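Local coordinates for protein PspGI restriction endonuclease (PDB 3BM3) that binds its substrate DNA with base flipping and probably cuts it site-specifically as a type II restriction endonuclease, at residues C[103-108]-C[136-141]; C[168-173]-C[187-192]; C[203-208]-C[241-246]. The protein carries 2 engineered substitutions. One frame throughout, in Å; residues are numbered along the deposited sequence.

All three contacts pack helices against one mixed sheet, whose outermost strands within the chain are 139-141 and 243-245. Contact 1 sits at one end of it, contact 3 at the other, with centres about 18 Å apart; the centre of contact 2 is about 12 Å from that of contact 1 and about 9 Å from that of contact 3. Aromatic rings join them: F104 CE1 comes 3.4 Å from F192 CG, and F104 CZ lies 3.6 Å from F246 CE1. V171 CG1 meets N207 O at 3.5 Å between contacts 2 and 3. Bound DNA comes within about 3 Å of contact 1 and is gripped by R168 of contact 2, but stays about 9 Å from the nearest atom of contact 3.

Contact 1 of 3, residues C[103-108]-C[136-141]; sequences AFEIIF and KPAFII. Engineered in segment 136-141: A138 (natural residue Asp).
F108 and F139 carry this buried contact, in which long helix 85-115 packs against edge strand 139-141 of a nuclease of the PDDEXK clan. A138 and F139 form a classic beta bulge opposite I157, and both point their CB atoms at the helix. F108 has CG anti to the backbone N (chi1 -165°), which brings CD2 over one face of the F139 ring, 3.3 Å from CE2. The two side chains slide past each other in opposite directions. Their planes are inclined at 33° and the ring centroids stand 5.0 Å apart, an oblique meeting of rings. F250 extends the cluster beside F108, and H121 beside F139. One turn earlier on the helix, E105 extends its chain beside A138, its OE1 4.1 Å from CB of A138, an engineered residue replacing the natural aspartate. OE1 has its hydrogen bond with H121 NE2, the same imidazole that meets F139. E105 also touches F139 through its backbone: the carbonyl O lies at the ring's edge, near its plane, 3.5 Å from CZ.

Contact 2 of 3, residues C[168-173]-C[187-192]; sequences REAVGE and FWFVGF. With nucleotides of chain B.
E173 of helix 167-181 meets the edge of the F187 ring of strand 186-191, inside the beta-alpha-beta unit that this helix and strand complete with strand 155-160. The helix runs nearly antiparallel to the strand, their short axes 9.9 Å apart. With CG anti to the backbone N (chi1 -179°), the glutamate chain leaves the helix straight. Its CB lies 4.1 Å from F187 CZ, and CG comes to 3.8 Å from CE1. CD then meets the ring's edge in plane, 3.8 Å from the same CE1, the carboxylate standing almost upright to the ring at 85°. At the tip, OE1 is near CZ and hydrogen-bonded to T158 OG1 of strand 155-160, while OE2 lies beside CE1. One helical turn back, A170 packs on the same strand: its CB sits 3.6 Å from F189 CD1, and its carbonyl O comes as near to F187 CZ. R168, at the start of the helix, extends to the DNA backbone, its NE paired with E135 of the second subunit. R168 NH2 makes a bent hydrogen bond to OP1 of DA4 in chain B at 3.0 Å; R168 NH1 reaches OP2 of the same nucleotide in the guanidinium plane at 3.2 Å, almost straight (174°).

Contact 3 of 3, residues C[203-208]-C[241-246]; sequences AMLDNG and QKIRRF
L205 lays its forked end against K242 CB, with one branch also on I243, joining the last turn of helix 198-206 to the start of edge strand 243-245 of the mixed sheet and the residue before it. The helix is the crossover of a beta-alpha-beta unit between strands 186-191 and 211-214, and V212 of the latter also touches the leucine. With CG anti to the carbonyl carbon (chi1 -65°), L205 presents both methyls to the neighbouring segment. CD2 comes 3.6 Å from K242 CB, and CD1 reaches the same carbon at 3.8 Å, so the lysine CB is met by both branches. The leucine passes K242 at a slant but stands about at a right angle to I243, whose CG1 lies 3.8 Å from CD1. The isoleucine CB does not aim at the helix; it is the outer part of its chain that closes on L205. K242 does the reverse: its CB faces the leucine, then the chain leads away, bends at its last torsion and gives NZ to K238 O. No hydrogen bond crosses the contact, which is partly buried. With an alanine here in place of L205, K242 CB and I243 CG1 would probably lose their cover, and a gap would open between the helix and the start of the edge strand. Just beyond L205, D206 OD2 is hydrogen-bonded to Y239 and to Y128 of the second subunit, and N207 OD1 to Q175 of that subunit. N207 N still bonds back to M204 O at 2.8 Å. Its side chain also folds over the helix end: ND2 donates to A203 O at 2.8 Å, nearly straight (160°), the acceptor lying in the amide plane of N207.

Contact 1 of 3, residues C[103-108]-C[136-141]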
loop_
_atom_site.group_PDB
_atom_site.type_symbol
_atom_site.label_atom_id
_atom_site.label_comp_id
_atom_site.label_asym_id
_atom_site.label_seq_id
_atom_site.Cartn_x
_atom_site.Cartn_y
_atom_site.Cartn_z
ATOM N N ALA C 103 -11.001 12.596 1.535
ATOM C CA ALA C 103 -11.220 13.955 1.042
ATOM C C ALA C 103 -11.078 13.999 -0.479
ATOM O O ALA C 103 -11.927 14.575 -1.189
ATOM C CB ALA C 103 -10.256 14.930 1.709
ATOM N N PHE C 104 -10.055 13.328 -0.996
ATOM C CA PHE C 104 -9.819 13.341 -2.424
ATOM C C PHE C 104 -10.967 12.646 -3.179
ATOM O O PHE C 104 -11.486 13.160 -4.158
ATOM C CB PHE C 104 -8.469 12.737 -2.751
ATOM C CG PHE C 104 -8.146 12.752 -4.193
ATOM C CD1 PHE C 104 -8.243 13.930 -4.916
ATOM C CD2 PHE C 104 -7.764 11.602 -4.837
ATOM C CE1 PHE C 104 -7.921 13.940 -6.282
ATOM C CE2 PHE C 104 -7.445 11.626 -6.208
ATOM C CZ PHE C 104 -7.544 12.807 -6.909
ATOM N N GLU C 105 -11.451 11.550 -2.612
ATOM C CA GLU C 105 -12.531 10.802 -3.199
ATOM C C GLU C 105 -13.799 11.629 -3.183
ATOM O O GLU C 105 -14.527 11.690 -4.169
ATOM C CB GLU C 105 -12.684 9.465 -2.482
ATOM C CG GLU C 105 -11.409 8.634 -2.749
ATOM C CD GLU C 105 -11.307 7.244 -2.124
ATOM O OE1 GLU C 105 -12.315 6.499 -2.123
ATOM O OE2 GLU C 105 -10.161 6.874 -1.733
ATOM N N ILE C 106 -14.048 12.342 -2.084
ATOM C CA ILE C 106 -15.217 13.226 -2.053
ATOM C C ILE C 106 -15.158 14.345 -3.087
ATOM O O ILE C 106 -16.125 14.611 -3.797
ATOM C CB ILE C 106 -15.436 13.818 -0.671
ATOM C CG1 ILE C 106 -15.785 12.681 0.298
ATOM C CG2 ILE C 106 -16.521 14.896 -0.741
ATOM C CD1 ILE C 106 -15.742 13.047 1.775
ATOM N N ILE C 107 -14.004 14.986 -3.155
ATOM C CA ILE C 107 -13.760 16.024 -4.126
ATOM C C ILE C 107 -14.014 15.498 -5.535
ATOM O O ILE C 107 -14.697 16.135 -6.328
ATOM C CB ILE C 107 -12.335 16.534 -3.933
ATOM C CG1 ILE C 107 -12.286 17.294 -2.591
ATOM C CG2 ILE C 107 -11.935 17.410 -5.095
ATOM C CD1 ILE C 107 -10.852 17.682 -2.180
ATOM N N PHE C 108 -13.517 14.300 -5.820
ATOM C CA PHE C 108 -13.725 13.671 -7.103
ATOM C C PHE C 108 -15.225 13.558 -7.390
ATOM O O PHE C 108 -15.660 13.878 -8.508
ATOM C CB PHE C 108 -13.041 12.306 -7.143
ATOM C CG PHE C 108 -12.895 11.753 -8.525
ATOM C CD1 PHE C 108 -11.847 12.168 -9.329
ATOM C CD2 PHE C 108 -13.799 10.810 -9.030
ATOM C CE1 PHE C 108 -11.713 11.660 -10.616
ATOM C CE2 PHE C 108 -13.642 10.299 -10.305
ATOM C CZ PHE C 108 -12.595 10.729 -11.074
ATOM N N LYS C 136 -12.978 -3.447 -5.117
ATOM C CA LYS C 136 -13.673 -2.224 -4.761
ATOM C C LYS C 136 -13.007 -1.001 -5.400
ATOM O O LYS C 136 -12.310 -0.220 -4.745
ATOM C CB LYS C 136 -13.780 -2.104 -3.241
ATOM C CG LYS C 136 -14.719 -1.011 -2.782
ATOM C CD LYS C 136 -14.634 -0.795 -1.282
ATOM C CE LYS C 136 -14.792 0.664 -0.962
ATOM N NZ LYS C 136 -15.153 0.860 0.449
ATOM N N PRO C 137 -13.242 -0.828 -6.706
ATOM C CA PRO C 137 -12.786 0.387 -7.330
ATOM C C PRO C 137 -13.408 1.561 -6.569
ATOM O O PRO C 137 -14.539 1.459 -6.063
ATOM C CB PRO C 137 -13.350 0.307 -8.755
ATOM C CG PRO C 137 -13.938 -1.009 -8.915
ATOM C CD PRO C 137 -13.965 -1.722 -7.621
ATOM N N ALA C 138 -12.689 2.671 -6.495
ATOM C CA ALA C 138 -13.238 3.873 -5.889
ATOM C C ALA C 138 -14.535 4.257 -6.550
ATOM O O ALA C 138 -15.489 4.594 -5.877
ATOM C CB ALA C 138 -12.278 5.069 -5.947
ATOM N N PHE C 139 -14.560 4.209 -7.880
ATOM C CA PHE C 139 -15.752 4.549 -8.618
ATOM C C PHE C 139 -16.005 3.551 -9.713
ATOM O O PHE C 139 -15.090 3.054 -10.347
ATOM C CB PHE C 139 -15.623 5.948 -9.208
ATOM C CG PHE C 139 -15.420 6.987 -8.159
ATOM C CD1 PHE C 139 -16.504 7.467 -7.456
ATOM C CD2 PHE C 139 -14.163 7.427 -7.815
ATOM C CE1 PHE C 139 -16.349 8.394 -6.428
ATOM C CE2 PHE C 139 -14.004 8.367 -6.789
ATOM C CZ PHE C 139 -15.092 8.847 -6.118
ATOM N N ILE C 140 -17.275 3.276 -9.897
ATOM C CA ILE C 140 -17.730 2.520 -11.025
ATOM C C ILE C 140 -18.659 3.432 -11.767
ATOM O O ILE C 140 -19.626 3.952 -11.208
ATOM C CB ILE C 140 -18.477 1.269 -10.607
ATOM C CG1 ILE C 140 -17.579 0.398 -9.742
ATOM C CG2 ILE C 140 -18.932 0.485 -11.856
ATOM C CD1 ILE C 140 -18.231 -0.818 -9.193
ATOM N N ILE C 141 -18.370 3.626 -13.047
ATOM C CA ILE C 141 -19.153 4.522 -13.866
ATOM C C ILE C 141 -19.856 3.729 -14.951
ATOM O O ILE C 141 -19.201 3.056 -15.727
ATOM C CB ILE C 141 -18.252 5.608 -14.452
ATOM C CG1 ILE C 141 -17.680 6.423 -13.265
ATOM C CG2 ILE C 141 -19.067 6.455 -15.422
ATOM C CD1 ILE C 141 -16.782 7.495 -13.619
#

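Contact 2 of 3, residues C[168-173]-C[187-192]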
loop_
_atom_site.group_PDB
_atom_site.type_symbol
_atom_site.label_atom_id
_atom_site.label_comp_id
_atom_site.label_asym_id
_atom_site.label_seq_id
_atom_site.Cartn_x
_atom_site.Cartn_y
_atom_site.Cartn_z
ATOM N N ARG C 168 0.843 -0.565 -7.278
ATOM C CA ARG C 168 0.769 -1.994 -7.582
ATOM C C ARG C 168 -0.548 -2.614 -7.097
ATOM O O ARG C 168 -0.948 -3.636 -7.607
ATOM C CB ARG C 168 1.963 -2.757 -7.046
ATOM C CG ARG C 168 3.244 -2.406 -7.772
ATOM C CD ARG C 168 4.335 -3.394 -7.449
ATOM N NE ARG C 168 5.581 -3.052 -8.126
ATOM C CZ ARG C 168 6.395 -2.081 -7.748
ATOM N NH1 ARG C 168 6.153 -1.390 -6.628
ATOM N NH2 ARG C 168 7.498 -1.829 -8.438
ATOM N N GLU C 169 -1.205 -1.995 -6.103
ATOM C CA GLU C 169 -2.514 -2.420 -5.663
ATOM C C GLU C 169 -3.492 -2.357 -6.815
ATOM O O GLU C 169 -4.334 -3.213 -6.956
ATOM C CB GLU C 169 -3.045 -1.582 -4.538
ATOM C CG GLU C 169 -2.240 -1.744 -3.260
ATOM C CD GLU C 169 -2.720 -0.876 -2.131
ATOM O OE1 GLU C 169 -3.576 0.002 -2.365
ATOM O OE2 GLU C 169 -2.220 -1.124 -1.019
ATOM N N ALA C 170 -3.352 -1.313 -7.632
ATOM C CA ALA C 170 -4.259 -1.122 -8.764
ATOM C C ALA C 170 -4.006 -2.189 -9.814
ATOM O O ALA C 170 -4.965 -2.720 -10.393
ATOM C CB ALA C 170 -4.075 0.250 -9.342
ATOM N N VAL C 171 -2.738 -2.534 -10.035
ATOM C CA VAL C 171 -2.354 -3.582 -10.976
ATOM C C VAL C 171 -2.949 -4.886 -10.453
ATOM O O VAL C 171 -3.545 -5.631 -11.185
ATOM C CB VAL C 171 -0.851 -3.701 -11.150
ATOM C CG1 VAL C 171 -0.484 -4.887 -12.071
ATOM C CG2 VAL C 171 -0.219 -2.394 -11.692
ATOM N N GLY C 172 -2.867 -5.087 -9.146
ATOM C CA GLY C 172 -3.426 -6.274 -8.494
ATOM C C GLY C 172 -4.917 -6.347 -8.677
ATOM O O GLY C 172 -5.466 -7.377 -9.081
ATOM N N GLU C 173 -5.602 -5.247 -8.378
ATOM C CA GLU C 173 -7.033 -5.175 -8.530
ATOM C C GLU C 173 -7.450 -5.473 -9.986
ATOM O O GLU C 173 -8.358 -6.259 -10.271
ATOM C CB GLU C 173 -7.542 -3.808 -8.090
ATOM C CG GLU C 173 -9.009 -3.695 -8.202
ATOM C CD GLU C 173 -9.548 -2.370 -7.757
ATOM O OE1 GLU C 173 -8.773 -1.539 -7.250
ATOM O OE2 GLU C 173 -10.749 -2.154 -7.968
ATOM N N PHE C 187 -10.285 -0.003 -16.953
ATOM C CA PHE C 187 -9.771 0.210 -15.609
ATOM C C PHE C 187 -8.816 1.377 -15.669
ATOM O O PHE C 187 -7.785 1.298 -16.360
ATOM C CB PHE C 187 -9.041 -1.035 -15.139
ATOM C CG PHE C 187 -8.712 -1.014 -13.691
ATOM C CD1 PHE C 187 -9.501 -1.682 -12.785
ATOM C CD2 PHE C 187 -7.606 -0.315 -13.232
ATOM C CE1 PHE C 187 -9.205 -1.658 -11.434
ATOM C CE2 PHE C 187 -7.313 -0.286 -11.882
ATOM C CZ PHE C 187 -8.094 -0.964 -11.003
ATOM N N TRP C 188 -9.176 2.470 -14.983
ATOM C CA TRP C 188 -8.406 3.688 -15.057
ATOM C C TRP C 188 -7.857 3.991 -13.679
ATOM O O TRP C 188 -8.522 3.773 -12.688
ATOM C CB TRP C 188 -9.247 4.875 -15.533
ATOM C CG TRP C 188 -9.853 4.728 -16.892
ATOM C CD1 TRP C 188 -9.734 3.685 -17.745
ATOM C CD2 TRP C 188 -10.723 5.669 -17.534
ATOM N NE1 TRP C 188 -10.480 3.906 -18.881
ATOM C CE2 TRP C 188 -11.070 5.132 -18.783
ATOM C CE3 TRP C 188 -11.186 6.944 -17.200
ATOM C CZ2 TRP C 188 -11.893 5.812 -19.674
ATOM C CZ3 TRP C 188 -12.034 7.600 -18.083
ATOM C CH2 TRP C 188 -12.348 7.046 -19.301
ATOM N N PHE C 189 -6.640 4.506 -13.648
ATOM C CA PHE C 189 -5.986 4.839 -12.399
ATOM C C PHE C 189 -5.832 6.333 -12.346
ATOM O O PHE C 189 -5.349 6.976 -13.285
ATOM C CB PHE C 189 -4.598 4.228 -12.372
ATOM C CG PHE C 189 -3.809 4.558 -11.142
ATOM C CD1 PHE C 189 -3.896 3.736 -10.026
ATOM C CD2 PHE C 189 -3.036 5.678 -11.083
ATOM C CE1 PHE C 189 -3.205 4.057 -8.859
ATOM C CE2 PHE C 189 -2.338 5.991 -9.913
ATOM C CZ PHE C 189 -2.414 5.170 -8.830
ATOM N N VAL C 190 -6.158 6.872 -11.184
ATOM C CA VAL C 190 -5.985 8.285 -10.905
ATOM C C VAL C 190 -5.111 8.436 -9.662
ATOM O O VAL C 190 -5.434 7.888 -8.626
ATOM C CB VAL C 190 -7.336 8.965 -10.612
ATOM C CG1 VAL C 190 -7.128 10.409 -10.264
ATOM C CG2 VAL C 190 -8.281 8.782 -11.756
ATOM N N GLY C 191 -4.029 9.192 -9.807
ATOM C CA GLY C 191 -3.159 9.509 -8.705
ATOM C C GLY C 191 -3.150 10.998 -8.590
ATOM O O GLY C 191 -3.359 11.711 -9.583
ATOM N N PHE C 192 -3.001 11.496 -7.385
ATOM C CA PHE C 192 -2.988 12.927 -7.182
ATOM C C PHE C 192 -1.670 13.261 -6.484
ATOM O O PHE C 192 -1.625 13.729 -5.352
ATOM C CB PHE C 192 -4.206 13.347 -6.376
ATOM C CG PHE C 192 -4.685 14.734 -6.703
ATOM C CD1 PHE C 192 -5.094 15.026 -7.968
ATOM C CD2 PHE C 192 -4.732 15.721 -5.734
ATOM C CE1 PHE C 192 -5.509 16.313 -8.309
ATOM C CE2 PHE C 192 -5.166 16.988 -6.064
ATOM C CZ PHE C 192 -5.578 17.253 -7.360
ATOM P P DA B 4 9.207 0.148 -5.413
ATOM O OP1 DA B 4 9.506 -0.903 -6.417
ATOM O OP2 DA B 4 8.000 0.995 -5.566
ATOM O "O5'" DA B 4 9.150 -0.571 -4.003
ATOM C "C5'" DA B 4 10.335 -1.110 -3.440
ATOM C "C4'" DA B 4 10.200 -1.175 -1.940
ATOM O "O4'" DA B 4 10.360 0.142 -1.363
ATOM C "C3'" DA B 4 8.831 -1.673 -1.492
ATOM O "O3'" DA B 4 9.022 -2.551 -0.401
ATOM C "C2'" DA B 4 8.108 -0.403 -1.074
ATOM C "C1'" DA B 4 9.248 0.442 -0.535
ATOM N N9 DA B 4 9.020 1.882 -0.613
ATOM C C8 DA B 4 8.543 2.607 -1.678
ATOM N N7 DA B 4 8.477 3.895 -1.454
ATOM C C5 DA B 4 8.938 4.029 -0.150
ATOM C C6 DA B 4 9.119 5.147 0.673
ATOM N N6 DA B 4 8.854 6.395 0.287
ATOM N N1 DA B 4 9.595 4.937 1.922
ATOM C C2 DA B 4 9.865 3.677 2.301
ATOM N N3 DA B 4 9.737 2.542 1.612
ATOM C C4 DA B 4 9.266 2.795 0.381
#

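Contact 3 of 3, residues C[203-208]-C[241-246]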
loop_
_atom_site.group_PDB
_atom_site.type_symbol
_atom_site.label_atom_id
_atom_site.label_comp_id
_atom_site.label_asym_id
_atom_site.label_seq_id
_atom_site.Cartn_x
_atom_site.Cartn_y
_atom_site.Cartn_z
ATOM N N ALA C 203 4.553 0.544 -16.349
ATOM C CA ALA C 203 4.222 -0.779 -15.839
ATOM C C ALA C 203 2.693 -0.961 -15.730
ATOM O O ALA C 203 2.169 -1.961 -16.115
ATOM C CB ALA C 203 4.903 -1.004 -14.479
HETATM N N MSE C 204 1.990 0.033 -15.203
HETATM C CA MSE C 204 0.538 -0.050 -15.122
HETATM C C MSE C 204 -0.062 -0.277 -16.503
HETATM O O MSE C 204 -0.823 -1.219 -16.718
HETATM C CB MSE C 204 -0.045 1.215 -14.517
HETATM C CG MSE C 204 0.346 1.379 -13.093
HETATM SE SE MSE C 204 -0.720 2.730 -12.206
HETATM C CE MSE C 204 -1.707 1.494 -11.069
ATOM N N LEU C 205 0.312 0.582 -17.438
ATOM C CA LEU C 205 -0.278 0.518 -18.764
ATOM C C LEU C 205 0.012 -0.809 -19.496
ATOM O O LEU C 205 -0.748 -1.226 -20.399
ATOM C CB LEU C 205 0.150 1.714 -19.593
ATOM C CG LEU C 205 -0.371 3.026 -19.064
ATOM C CD1 LEU C 205 0.326 4.121 -19.814
ATOM C CD2 LEU C 205 -1.903 3.103 -19.261
ATOM N N ASP C 206 1.113 -1.457 -19.140
ATOM C CA ASP C 206 1.482 -2.728 -19.714
ATOM C C ASP C 206 0.872 -3.890 -18.981
ATOM O O ASP C 206 0.992 -5.041 -19.420
ATOM C CB ASP C 206 3.000 -2.848 -19.744
ATOM C CG ASP C 206 3.615 -2.110 -20.907
ATOM O OD1 ASP C 206 2.911 -1.868 -21.925
ATOM O OD2 ASP C 206 4.813 -1.798 -20.813
ATOM N N ASN C 207 0.199 -3.587 -17.870
ATOM C CA ASN C 207 -0.262 -4.610 -16.934
ATOM C C ASN C 207 -1.665 -4.382 -16.399
ATOM O O ASN C 207 -1.938 -4.590 -15.214
ATOM C CB ASN C 207 0.759 -4.789 -15.824
ATOM C CG ASN C 207 2.016 -5.413 -16.328
ATOM O OD1 ASN C 207 2.059 -6.613 -16.544
ATOM N ND2 ASN C 207 3.022 -4.605 -16.568
ATOM N N GLY C 208 -2.573 -4.027 -17.304
ATOM C CA GLY C 208 -3.985 -4.081 -17.017
ATOM C C GLY C 208 -4.691 -2.796 -16.689
ATOM O O GLY C 208 -5.909 -2.796 -16.467
ATOM N N GLN C 241 -0.292 8.339 -25.046
ATOM C CA GLN C 241 -1.713 8.451 -25.354
ATOM C C GLN C 241 -2.634 8.028 -24.215
ATOM O O GLN C 241 -3.757 8.495 -24.141
ATOM C CB GLN C 241 -2.061 7.652 -26.592
ATOM C CG GLN C 241 -1.424 8.224 -27.859
ATOM C CD GLN C 241 -1.312 7.211 -29.008
ATOM O OE1 GLN C 241 -0.740 7.518 -30.064
ATOM N NE2 GLN C 241 -1.830 5.983 -28.789
ATOM N N LYS C 242 -2.130 7.138 -23.369
ATOM C CA LYS C 242 -2.879 6.560 -22.270
ATOM C C LYS C 242 -2.583 7.263 -20.946
ATOM O O LYS C 242 -3.145 6.888 -19.934
ATOM C CB LYS C 242 -2.548 5.077 -22.162
ATOM C CG LYS C 242 -3.056 4.274 -23.386
ATOM C CD LYS C 242 -2.421 2.868 -23.528
ATOM C CE LYS C 242 -2.766 2.233 -24.909
ATOM N NZ LYS C 242 -2.010 2.761 -26.123
ATOM N N ILE C 243 -1.703 8.255 -20.945
ATOM C CA ILE C 243 -1.397 9.008 -19.732
ATOM C C ILE C 243 -2.056 10.348 -19.913
ATOM O O ILE C 243 -1.879 10.968 -20.927
ATOM C CB ILE C 243 0.134 9.188 -19.542
ATOM C CG1 ILE C 243 0.789 7.825 -19.321
ATOM C CG2 ILE C 243 0.442 10.122 -18.412
ATOM C CD1 ILE C 243 2.338 7.873 -19.517
ATOM N N ARG C 244 -2.811 10.777 -18.910
ATOM C CA ARG C 244 -3.664 11.936 -19.049
ATOM C C ARG C 244 -3.563 12.794 -17.806
ATOM O O ARG C 244 -3.264 12.311 -16.722
ATOM C CB ARG C 244 -5.127 11.524 -19.215
ATOM C CG ARG C 244 -5.447 10.525 -20.294
ATOM C CD ARG C 244 -5.464 11.168 -21.599
ATOM N NE ARG C 244 -6.718 11.909 -21.785
ATOM C CZ ARG C 244 -6.866 12.904 -22.652
ATOM N NH1 ARG C 244 -5.829 13.325 -23.358
ATOM N NH2 ARG C 244 -8.027 13.497 -22.776
ATOM N N ARG C 245 -3.866 14.071 -17.968
ATOM C CA ARG C 245 -4.028 14.927 -16.819
ATOM C C ARG C 245 -5.308 14.560 -16.091
ATOM O O ARG C 245 -6.327 14.235 -16.692
ATOM C CB ARG C 245 -4.110 16.387 -17.287
ATOM C CG ARG C 245 -2.888 16.905 -17.907
ATOM C CD ARG C 245 -3.161 18.333 -18.368
ATOM N NE ARG C 245 -1.943 19.037 -18.786
ATOM C CZ ARG C 245 -1.415 18.990 -20.014
ATOM N NH1 ARG C 245 -1.985 18.261 -20.972
ATOM N NH2 ARG C 245 -0.307 19.679 -20.291
ATOM N N PHE C 246 -5.270 14.697 -14.772
ATOM C CA PHE C 246 -6.457 14.561 -13.952
ATOM C C PHE C 246 -7.642 15.334 -14.521
ATOM O O PHE C 246 -8.754 14.843 -14.590
ATOM C CB PHE C 246 -6.144 15.057 -12.546
ATOM C CG PHE C 246 -7.338 15.078 -11.641
ATOM C CD1 PHE C 246 -7.715 13.944 -10.958
ATOM C CD2 PHE C 246 -8.104 16.221 -11.498
ATOM C CE1 PHE C 246 -8.798 13.970 -10.107
ATOM C CE2 PHE C 246 -9.206 16.238 -10.654
ATOM C CZ PHE C 246 -9.538 15.105 -9.966
#